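Local coordinates for esterase (Alcaligenes sp., PDB 1QLW), which probably hydrolyses carboxylic esters, as a bacterial esterase of the alpha/beta-hydrolase fold, at residues T46-Y51 with S105-A111; T77-T81 with M299-D303; A141-F147 with L168-M172. Residue numbers count along the deposited sequence, not the author numbering.

Interaction 1: residues T46-Y51 with S105-A111; sequences TVDQMY and SGRGRSA
In this alpha/beta hydrolase, the interrupted stretch of strand 43-57 meets the loop that follows strand 99-103, its antiparallel neighbour in the central sheet. The 105-111 loop contains a type II' beta turn from Arg107 to Ser110, with Gly108 at phi/psi 58/-131 and Ser110 N hydrogen-bonded to Arg107 O at 3.0 Å. Segment 46-51 turns at Asp48 (phi/psi 81/-4) and is extended again from Gln49 (-65/157) through Tyr51; Val47 CA lies 5.5 Å from Ala111 CA, and Met50 CA 4.9 Å from Ser105 CA. Tyr51 (chi1 t) buries the most surface. Its ring receives Arg109 CD over one face, a CH-pi contact 3.9 Å from the centroid, while Arg109, extended as m-t-t, runs along the ring, and its NH1 donates to Tyr51 OH at 3.0 Å. Tyr51 OH hydrogen-bonds and Arg109 salt-bridges to Glu79 of the second subunit, and Arg109 reaches Asp103 there too, so the pair belongs to the dimer interface. Tyr51 N donates to Ser110 OG at 2.9 Å, and that hydroxyl is also hydrogen-bonded to Asp103 O. Ala111 CB packs 3.6 Å from Gln49 NE2, which donates hydrogen bonds to Thr46 O and to the Gln170 carbonyl of the second subunit. Water 2 donates to Gln49 O and Ala111 O, 2.7 Å each, and accepts from Gly106 N. Ser105 OG (chi1 m) donates to Asp48 O at 2.7 Å.

Interaction 2: residues T77-T81 with M299-D303; sequences TWETT and MMMQD
Two loops at the C-terminal edge of the parallel strands of an alpha/beta hydrolase meet here, the one after strand 65-68 and the one between strand 283-287 and helix 306-319; in this fold such loops surround the active site. Segment 77-81 leaves a 3-10 turn at Thr77-Trp78 and extends through Thr80 and Thr81. Segment 299-303 is a compact turn in which Gln302 N bonds Met299 O at 2.8 Å. The CA atoms of Thr81 and Gln302 lie 5.2 Å apart, those of Trp78 and Met301 6.8 Å. Met301, folded as p-m-m with its CB toward the other loop, fills the space beside Thr77 and Trp78: its SD lies 3.8 Å from Thr77 CG2, its CE 3.7 Å from Trp78 CZ3. The sulfur sits obliquely, 5.2 Å from the centroid of the indole six-membered ring, a Met-aromatic contact. Trp78, Met299 and Met301 all touch His205 at the end of strand 200-205. Thr81 CG2 rests 3.9 Å from Gln302 CA, while its hydroxyl serves its own loop through Asp83. Joining the loops directly, Gln302 (chi1 m, chi2 t) donates NE2 to Thr77 O at 3.2 Å, with a nearly straight N-H...O angle of 178°.

Interaction 3: residues A141-F147 with L168-M172; sequences AWAIFRF and LWQQM
The C-terminal ends of two helices, 138-144 and 165-171, face each other in the long excursion between strands 99-103 and 200-205 of the alpha/beta-hydrolase sheet; apolar side chains, including a methionine, make the whole contact, without hydrogen bonds. The nearest CA atoms are those of Ala141 and Trp169, 9.0 Å apart. The first helix finishes in a Schellman motif: Arg146 takes phi/psi 64/44, Phe147 N bonds Trp142 O at 3.0 Å and Arg146 N bonds Ala143 O at 3.1 Å. Phe145 and Phe147 flank Arg146, and both (chi1 m) point their CB toward the second helix. Among aliphatic contacts with rings, Leu168 (t, p) puts CD2 3.6 Å from Phe147 CE2 and 4.1 Å from Phe145 CE2, at the edges of both rings. Ala141 CB lies 3.8 Å from Trp169 CZ3. Between aromatic residues, Trp142 CE3 and Trp169 CZ2 meet edge on at 4.0 Å, while the outer ring of Trp169 nears Phe147. Its indole stacks further on His138 and packs against Thr46 of the second subunit. The sulfur contact is Met-aromatic: Met172 SD stands 5.3 Å from the Phe145 centroid, with CE 4.0 Å from Phe145 CZ and equally far from Ala141 CB.

All three contacts are buried, and all lie beside the second subunit. Interaction 1 is the most polar, with hydrogen bonds, bridging water and charged groups shared with that subunit; it joins a sheet strand to the loop after its neighbour. Interaction 3 is wholly apolar between helix ends, and interaction 2 is intermediate, one side-chain amide hydrogen bond amid methionine packing. Interactions 2 and 3 are neighbours, centres about 12 Å apart: Gln302 OE1 lies 3.6 Å from Leu168 CD1 and Met299 CG 3.9 Å from Phe145 CD2. Interaction 1 stands apart, its centre about 22 Å from that of interaction 2 and 23 Å from that of interaction 3, yet its Ala111 packs against Met172 of the second subunit.

Interaction 1: residues T46-Y51 with S105-A111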
loop_
_atom_site.group_PDB
_atom_site.type_symbol
_atom_site.label_atom_id
_atom_site.label_comp_id
_atom_site.label_asym_id
_atom_site.label_seq_id
_atom_site.Cartn_x
_atom_site.Cartn_y
_atom_site.Cartn_z
ATOM N N THR A 46 15.566 -5.296 5.579
ATOM C CA THR A 46 14.562 -5.558 6.622
ATOM C C THR A 46 13.355 -6.194 5.960
ATOM O O THR A 46 12.822 -5.656 4.979
ATOM C CB THR A 46 14.163 -4.244 7.301
ATOM O OG1 THR A 46 15.344 -3.607 7.810
ATOM C CG2 THR A 46 13.187 -4.485 8.442
ATOM N N VAL A 47 12.896 -7.312 6.517
ATOM C CA VAL A 47 11.732 -8.033 5.994
ATOM C C VAL A 47 10.816 -8.420 7.156
ATOM O O VAL A 47 11.215 -8.365 8.317
ATOM C CB VAL A 47 12.090 -9.266 5.160
ATOM C CG1 VAL A 47 12.934 -8.912 3.945
ATOM C CG2 VAL A 47 12.808 -10.260 6.045
ATOM N N ASP A 48 9.569 -8.729 6.849
ATOM C CA ASP A 48 8.523 -9.149 7.780
ATOM C C ASP A 48 7.838 -8.014 8.542
ATOM O O ASP A 48 6.846 -8.278 9.229
ATOM C CB ASP A 48 8.983 -10.222 8.756
ATOM C CG ASP A 48 9.307 -11.569 8.138
ATOM O OD1 ASP A 48 8.908 -11.845 6.997
ATOM O OD2 ASP A 48 10.006 -12.331 8.837
ATOM N N GLN A 49 8.286 -6.779 8.373
ATOM C CA GLN A 49 7.640 -5.633 8.978
ATOM C C GLN A 49 6.234 -5.450 8.397
ATOM O O GLN A 49 5.944 -5.820 7.259
ATOM C CB GLN A 49 8.471 -4.360 8.737
ATOM C CG GLN A 49 8.649 -3.949 7.274
ATOM C CD GLN A 49 9.875 -4.555 6.648
ATOM O OE1 GLN A 49 10.297 -5.645 6.994
ATOM N NE2 GLN A 49 10.553 -3.863 5.743
ATOM N N MET A 50 5.385 -4.771 9.169
ATOM C CA MET A 50 3.973 -4.573 8.817
ATOM C C MET A 50 3.667 -3.083 8.686
ATOM O O MET A 50 3.830 -2.331 9.670
ATOM C CB MET A 50 3.100 -5.207 9.909
ATOM C CG MET A 50 1.606 -4.999 9.721
ATOM S SD MET A 50 0.656 -5.833 11.012
ATOM C CE MET A 50 0.854 -4.694 12.389
ATOM N N TYR A 51 3.206 -2.668 7.521
ATOM C CA TYR A 51 2.735 -1.300 7.281
ATOM C C TYR A 51 1.430 -1.043 8.019
ATOM O O TYR A 51 0.512 -1.870 7.985
ATOM C CB TYR A 51 2.466 -1.142 5.787
ATOM C CG TYR A 51 1.824 0.168 5.376
ATOM C CD1 TYR A 51 2.556 1.361 5.380
ATOM C CD2 TYR A 51 0.502 0.217 4.981
ATOM C CE1 TYR A 51 1.966 2.548 4.996
ATOM C CE2 TYR A 51 -0.084 1.410 4.590
ATOM C CZ TYR A 51 0.662 2.580 4.581
ATOM O OH TYR A 51 0.039 3.736 4.151
ATOM N N SER A 105 2.336 -8.566 6.724
ATOM C CA SER A 105 3.728 -8.856 6.389
ATOM C C SER A 105 3.769 -9.545 5.026
ATOM O O SER A 105 2.966 -10.436 4.733
ATOM C CB SER A 105 4.306 -9.776 7.454
ATOM O OG SER A 105 4.345 -9.159 8.721
ATOM N N GLY A 106 4.703 -9.124 4.182
ATOM C CA GLY A 106 4.880 -9.730 2.882
ATOM C C GLY A 106 3.765 -9.466 1.890
ATOM O O GLY A 106 3.614 -10.252 0.953
ATOM N N ARG A 107 3.022 -8.391 2.072
ATOM C CA ARG A 107 1.920 -8.023 1.195
ATOM C C ARG A 107 1.914 -6.498 1.053
ATOM O O ARG A 107 2.210 -5.783 1.994
ATOM C CB ARG A 107 0.568 -8.481 1.769
ATOM C CG ARG A 107 -0.597 -8.478 0.805
ATOM C CD ARG A 107 -0.701 -9.705 -0.090
ATOM N NE ARG A 107 -0.729 -10.939 0.693
ATOM C CZ ARG A 107 -1.767 -11.358 1.412
ATOM N NH1 ARG A 107 -2.923 -10.715 1.318
ATOM N NH2 ARG A 107 -1.615 -12.384 2.228
ATOM N N GLY A 108 1.482 -5.994 -0.105
ATOM C CA GLY A 108 1.276 -4.556 -0.221
ATOM C C GLY A 108 2.556 -3.794 0.080
ATOM O O GLY A 108 3.629 -4.079 -0.490
ATOM N N ARG A 109 2.430 -2.796 0.947
ATOM C CA ARG A 109 3.565 -1.951 1.306
ATOM C C ARG A 109 4.540 -2.562 2.304
ATOM O O ARG A 109 5.515 -1.901 2.661
ATOM C CB ARG A 109 3.014 -0.611 1.775
ATOM C CG ARG A 109 2.309 0.141 0.668
ATOM C CD ARG A 109 1.700 1.433 1.132
ATOM N NE ARG A 109 1.246 2.209 -0.026
ATOM C CZ ARG A 109 0.826 3.460 0.052
ATOM N NH1 ARG A 109 0.598 4.032 1.233
ATOM N NH2 ARG A 109 0.668 4.171 -1.060
ATOM N N SER A 110 4.289 -3.798 2.734
ATOM C CA SER A 110 5.118 -4.544 3.679
ATOM C C SER A 110 6.075 -5.465 2.934
ATOM O O SER A 110 5.644 -6.373 2.214
ATOM C CB SER A 110 4.211 -5.369 4.582
ATOM O OG SER A 110 3.292 -4.554 5.260
ATOM N N ALA A 111 7.383 -5.240 3.086
ATOM C CA ALA A 111 8.375 -5.860 2.226
ATOM C C ALA A 111 8.426 -7.378 2.290
ATOM O O ALA A 111 8.399 -7.988 3.358
ATOM C CB ALA A 111 9.765 -5.361 2.622
HETATM O O HOH W 1 8.232 -10.899 4.244
HETATM O O HOH W 2 6.810 -7.731 5.520
#

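Interaction 2: residues T77-T81 with M299-D303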
loop_
_atom_site.group_PDB
_atom_site.type_symbol
_atom_site.label_atom_id
_atom_site.label_comp_id
_atom_site.label_asym_id
_atom_site.label_seq_id
_atom_site.Cartn_x
_atom_site.Cartn_y
_atom_site.Cartn_z
ATOM N N THR A 77 -8.834 -3.366 0.834
ATOM C CA THR A 77 -10.069 -4.073 1.145
ATOM C C THR A 77 -11.076 -3.137 1.817
ATOM O O THR A 77 -12.271 -3.229 1.510
ATOM C CB THR A 77 -9.771 -5.225 2.128
ATOM O OG1 THR A 77 -9.018 -6.252 1.481
ATOM C CG2 THR A 77 -11.046 -5.869 2.672
ATOM N N TRP A 78 -10.606 -2.348 2.770
ATOM C CA TRP A 78 -11.437 -1.561 3.656
ATOM C C TRP A 78 -11.678 -0.138 3.211
ATOM O O TRP A 78 -12.376 0.607 3.904
ATOM C CB TRP A 78 -10.789 -1.537 5.049
ATOM C CG TRP A 78 -10.291 -2.868 5.528
ATOM C CD1 TRP A 78 -8.985 -3.279 5.554
ATOM C CD2 TRP A 78 -11.071 -3.962 6.018
ATOM N NE1 TRP A 78 -8.901 -4.557 6.032
ATOM C CE2 TRP A 78 -10.165 -5.002 6.325
ATOM C CE3 TRP A 78 -12.438 -4.171 6.235
ATOM C CZ2 TRP A 78 -10.597 -6.222 6.847
ATOM C CZ3 TRP A 78 -12.856 -5.378 6.745
ATOM C CH2 TRP A 78 -11.940 -6.387 7.059
ATOM N N GLU A 79 -11.018 0.270 2.122
ATOM C CA GLU A 79 -11.062 1.646 1.624
ATOM C C GLU A 79 -12.280 1.816 0.741
ATOM O O GLU A 79 -13.266 1.083 0.908
ATOM C CB GLU A 79 -9.701 1.965 0.968
ATOM C CG GLU A 79 -8.570 1.897 2.000
ATOM C CD GLU A 79 -7.198 2.243 1.488
ATOM O OE1 GLU A 79 -6.994 2.374 0.261
ATOM O OE2 GLU A 79 -6.268 2.324 2.324
ATOM N N THR A 80 -12.310 2.745 -0.204
ATOM C CA THR A 80 -13.469 2.900 -1.074
ATOM C C THR A 80 -13.812 1.558 -1.703
ATOM O O THR A 80 -12.928 0.836 -2.166
ATOM C CB THR A 80 -13.114 3.880 -2.191
ATOM O OG1 THR A 80 -12.517 5.050 -1.608
ATOM C CG2 THR A 80 -14.290 4.219 -3.075
ATOM N N THR A 81 -15.111 1.252 -1.770
ATOM C CA THR A 81 -15.501 -0.024 -2.374
ATOM C C THR A 81 -15.178 -0.014 -3.858
ATOM O O THR A 81 -14.977 1.031 -4.487
ATOM C CB THR A 81 -17.005 -0.304 -2.180
ATOM O OG1 THR A 81 -17.763 0.644 -2.956
ATOM C CG2 THR A 81 -17.405 -0.196 -0.704
ATOM N N MET A 299 -17.107 -10.816 0.551
ATOM C CA MET A 299 -16.592 -9.458 0.568
ATOM C C MET A 299 -17.629 -8.505 1.149
ATOM O O MET A 299 -17.903 -7.427 0.601
ATOM C CB MET A 299 -16.171 -9.042 -0.840
ATOM C CG MET A 299 -15.080 -9.896 -1.444
ATOM S SD MET A 299 -13.534 -9.923 -0.553
ATOM C CE MET A 299 -13.057 -8.202 -0.604
ATOM N N MET A 300 -18.171 -8.860 2.318
ATOM C CA MET A 300 -19.340 -8.138 2.838
ATOM C C MET A 300 -19.030 -6.691 3.209
ATOM O O MET A 300 -19.937 -5.858 3.237
ATOM C CB MET A 300 -19.972 -8.895 3.994
ATOM C CG MET A 300 -19.081 -8.954 5.223
ATOM S SD MET A 300 -19.877 -9.868 6.579
ATOM C CE MET A 300 -19.818 -11.531 5.884
ATOM N N MET A 301 -17.769 -6.370 3.499
ATOM C CA MET A 301 -17.355 -4.998 3.751
ATOM C C MET A 301 -17.422 -4.131 2.499
ATOM O O MET A 301 -17.379 -2.903 2.591
ATOM C CB MET A 301 -15.966 -4.923 4.379
ATOM C CG MET A 301 -14.789 -5.290 3.492
ATOM S SD MET A 301 -14.718 -7.001 2.908
ATOM C CE MET A 301 -14.387 -7.826 4.488
ATOM N N GLN A 302 -17.563 -4.739 1.321
ATOM C CA GLN A 302 -17.682 -4.056 0.047
ATOM C C GLN A 302 -19.087 -4.164 -0.564
ATOM O O GLN A 302 -19.357 -3.557 -1.609
ATOM C CB GLN A 302 -16.684 -4.625 -0.979
ATOM C CG GLN A 302 -15.239 -4.410 -0.544
ATOM C CD GLN A 302 -14.227 -5.010 -1.492
ATOM O OE1 GLN A 302 -14.574 -5.635 -2.489
ATOM N NE2 GLN A 302 -12.961 -4.811 -1.135
ATOM N N ASP A 303 -19.956 -4.954 0.051
ATOM C CA ASP A 303 -21.284 -5.220 -0.463
ATOM C C ASP A 303 -22.148 -3.967 -0.443
ATOM O O ASP A 303 -21.843 -2.964 0.212
ATOM C CB ASP A 303 -21.910 -6.365 0.338
ATOM C CG ASP A 303 -21.491 -7.779 -0.050
ATOM O OD1 ASP A 303 -20.817 -7.953 -1.074
ATOM O OD2 ASP A 303 -21.875 -8.687 0.731
#

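Interaction 3: residues A141-F147 with L168-M172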
loop_
_atom_site.group_PDB
_atom_site.type_symbol
_atom_site.label_atom_id
_atom_site.label_comp_id
_atom_site.label_asym_id
_atom_site.label_seq_id
_atom_site.Cartn_x
_atom_site.Cartn_y
_atom_site.Cartn_z
ATOM N N ALA A 141 -11.857 -16.600 -7.855
ATOM C CA ALA A 141 -12.317 -15.660 -6.843
ATOM C C ALA A 141 -13.833 -15.559 -6.832
ATOM O O ALA A 141 -14.438 -15.407 -5.763
ATOM C CB ALA A 141 -11.662 -14.304 -7.051
ATOM N N TRP A 142 -14.463 -15.587 -7.994
ATOM C CA TRP A 142 -15.923 -15.499 -8.066
ATOM C C TRP A 142 -16.588 -16.535 -7.169
ATOM O O TRP A 142 -17.557 -16.248 -6.464
ATOM C CB TRP A 142 -16.315 -15.751 -9.515
ATOM C CG TRP A 142 -17.729 -15.479 -9.893
ATOM C CD1 TRP A 142 -18.785 -16.345 -9.861
ATOM C CD2 TRP A 142 -18.232 -14.246 -10.415
ATOM N NE1 TRP A 142 -19.917 -15.719 -10.333
ATOM C CE2 TRP A 142 -19.601 -14.427 -10.683
ATOM C CE3 TRP A 142 -17.644 -13.003 -10.678
ATOM C CZ2 TRP A 142 -20.389 -13.407 -11.216
ATOM C CZ3 TRP A 142 -18.437 -12.005 -11.196
ATOM C CH2 TRP A 142 -19.795 -12.203 -11.460
ATOM N N ALA A 143 -16.075 -17.755 -7.211
ATOM C CA ALA A 143 -16.625 -18.852 -6.419
ATOM C C ALA A 143 -16.156 -18.783 -4.978
ATOM O O ALA A 143 -16.952 -19.037 -4.056
ATOM C CB ALA A 143 -16.312 -20.185 -7.079
ATOM N N ILE A 144 -14.888 -18.463 -4.715
ATOM C CA ILE A 144 -14.416 -18.311 -3.337
ATOM C C ILE A 144 -15.219 -17.256 -2.590
ATOM O O ILE A 144 -15.567 -17.408 -1.417
ATOM C CB ILE A 144 -12.918 -17.944 -3.310
ATOM C CG1 ILE A 144 -12.109 -19.120 -3.860
ATOM C CG2 ILE A 144 -12.461 -17.560 -1.906
ATOM C CD1 ILE A 144 -10.672 -18.822 -4.228
ATOM N N PHE A 145 -15.564 -16.177 -3.298
ATOM C CA PHE A 145 -16.278 -15.069 -2.701
ATOM C C PHE A 145 -17.788 -15.260 -2.700
ATOM O O PHE A 145 -18.504 -14.452 -2.106
ATOM C CB PHE A 145 -15.917 -13.763 -3.395
ATOM C CG PHE A 145 -14.473 -13.342 -3.286
ATOM C CD1 PHE A 145 -13.610 -13.850 -2.320
ATOM C CD2 PHE A 145 -13.968 -12.396 -4.155
ATOM C CE1 PHE A 145 -12.299 -13.436 -2.218
ATOM C CE2 PHE A 145 -12.653 -11.971 -4.068
ATOM C CZ PHE A 145 -11.823 -12.485 -3.108
ATOM N N ARG A 146 -18.271 -16.318 -3.351
ATOM C CA ARG A 146 -19.670 -16.687 -3.392
ATOM C C ARG A 146 -20.504 -15.618 -4.091
ATOM O O ARG A 146 -21.653 -15.351 -3.700
ATOM C CB ARG A 146 -20.234 -17.014 -2.002
ATOM C CG ARG A 146 -19.419 -18.037 -1.238
ATOM C CD ARG A 146 -20.167 -18.604 -0.029
ATOM N NE ARG A 146 -20.758 -17.560 0.792
ATOM C CZ ARG A 146 -20.085 -16.777 1.627
ATOM N NH1 ARG A 146 -18.786 -17.001 1.858
ATOM N NH2 ARG A 146 -20.704 -15.771 2.235
ATOM N N PHE A 147 -20.001 -15.115 -5.216
ATOM C CA PHE A 147 -20.799 -14.195 -6.003
ATOM C C PHE A 147 -21.884 -14.911 -6.812
ATOM O O PHE A 147 -22.868 -14.301 -7.191
ATOM C CB PHE A 147 -19.907 -13.405 -6.954
ATOM C CG PHE A 147 -18.935 -12.458 -6.292
ATOM C CD1 PHE A 147 -19.072 -12.042 -4.980
ATOM C CD2 PHE A 147 -17.867 -11.993 -7.036
ATOM C CE1 PHE A 147 -18.156 -11.165 -4.424
ATOM C CE2 PHE A 147 -16.958 -11.106 -6.491
ATOM C CZ PHE A 147 -17.101 -10.683 -5.185
ATOM N N LEU A 168 -12.855 -4.734 -8.559
ATOM C CA LEU A 168 -12.398 -5.698 -7.565
ATOM C C LEU A 168 -11.127 -6.392 -8.054
ATOM O O LEU A 168 -10.152 -6.524 -7.321
ATOM C CB LEU A 168 -13.474 -6.739 -7.282
ATOM C CG LEU A 168 -13.045 -7.875 -6.348
ATOM C CD1 LEU A 168 -12.655 -7.376 -4.973
ATOM C CD2 LEU A 168 -14.179 -8.893 -6.264
ATOM N N TRP A 169 -11.121 -6.819 -9.315
ATOM C CA TRP A 169 -9.929 -7.509 -9.826
ATOM C C TRP A 169 -8.705 -6.626 -9.766
ATOM O O TRP A 169 -7.586 -7.082 -9.534
ATOM C CB TRP A 169 -10.144 -8.025 -11.242
ATOM C CG TRP A 169 -11.381 -8.839 -11.482
ATOM C CD1 TRP A 169 -12.101 -8.837 -12.649
ATOM C CD2 TRP A 169 -12.047 -9.743 -10.606
ATOM N NE1 TRP A 169 -13.160 -9.690 -12.551
ATOM C CE2 TRP A 169 -13.165 -10.257 -11.302
ATOM C CE3 TRP A 169 -11.861 -10.206 -9.305
ATOM C CZ2 TRP A 169 -14.072 -11.172 -10.765
ATOM C CZ3 TRP A 169 -12.747 -11.120 -8.749
ATOM C CH2 TRP A 169 -13.836 -11.596 -9.493
ATOM N N GLN A 170 -8.879 -5.298 -9.965
ATOM C CA GLN A 170 -7.765 -4.380 -9.861
ATOM C C GLN A 170 -7.114 -4.395 -8.481
ATOM O O GLN A 170 -5.909 -4.115 -8.399
ATOM C CB GLN A 170 -8.192 -2.943 -10.178
ATOM C CG GLN A 170 -8.446 -2.664 -11.638
ATOM C CD GLN A 170 -9.006 -1.265 -11.851
ATOM O OE1 GLN A 170 -9.949 -0.885 -11.144
ATOM N NE2 GLN A 170 -8.451 -0.494 -12.767
ATOM N N GLN A 171 -7.877 -4.622 -7.408
ATOM C CA GLN A 171 -7.284 -4.552 -6.082
ATOM C C GLN A 171 -6.700 -5.875 -5.608
ATOM O O GLN A 171 -6.119 -5.908 -4.511
ATOM C CB GLN A 171 -8.240 -3.972 -5.053
ATOM C CG GLN A 171 -9.396 -4.858 -4.625
ATOM C CD GLN A 171 -10.154 -4.243 -3.465
ATOM O OE1 GLN A 171 -10.979 -3.307 -3.674
ATOM N NE2 GLN A 171 -9.910 -4.689 -2.274
ATOM N N MET A 172 -6.821 -6.937 -6.382
ATOM C CA MET A 172 -6.287 -8.242 -6.003
ATOM C C MET A 172 -4.832 -8.356 -6.432
ATOM O O MET A 172 -4.429 -7.847 -7.487
ATOM C CB MET A 172 -7.134 -9.358 -6.632
ATOM C CG MET A 172 -8.545 -9.319 -6.053
ATOM S SD MET A 172 -9.555 -10.757 -6.482
ATOM C CE MET A 172 -8.721 -12.019 -5.509
#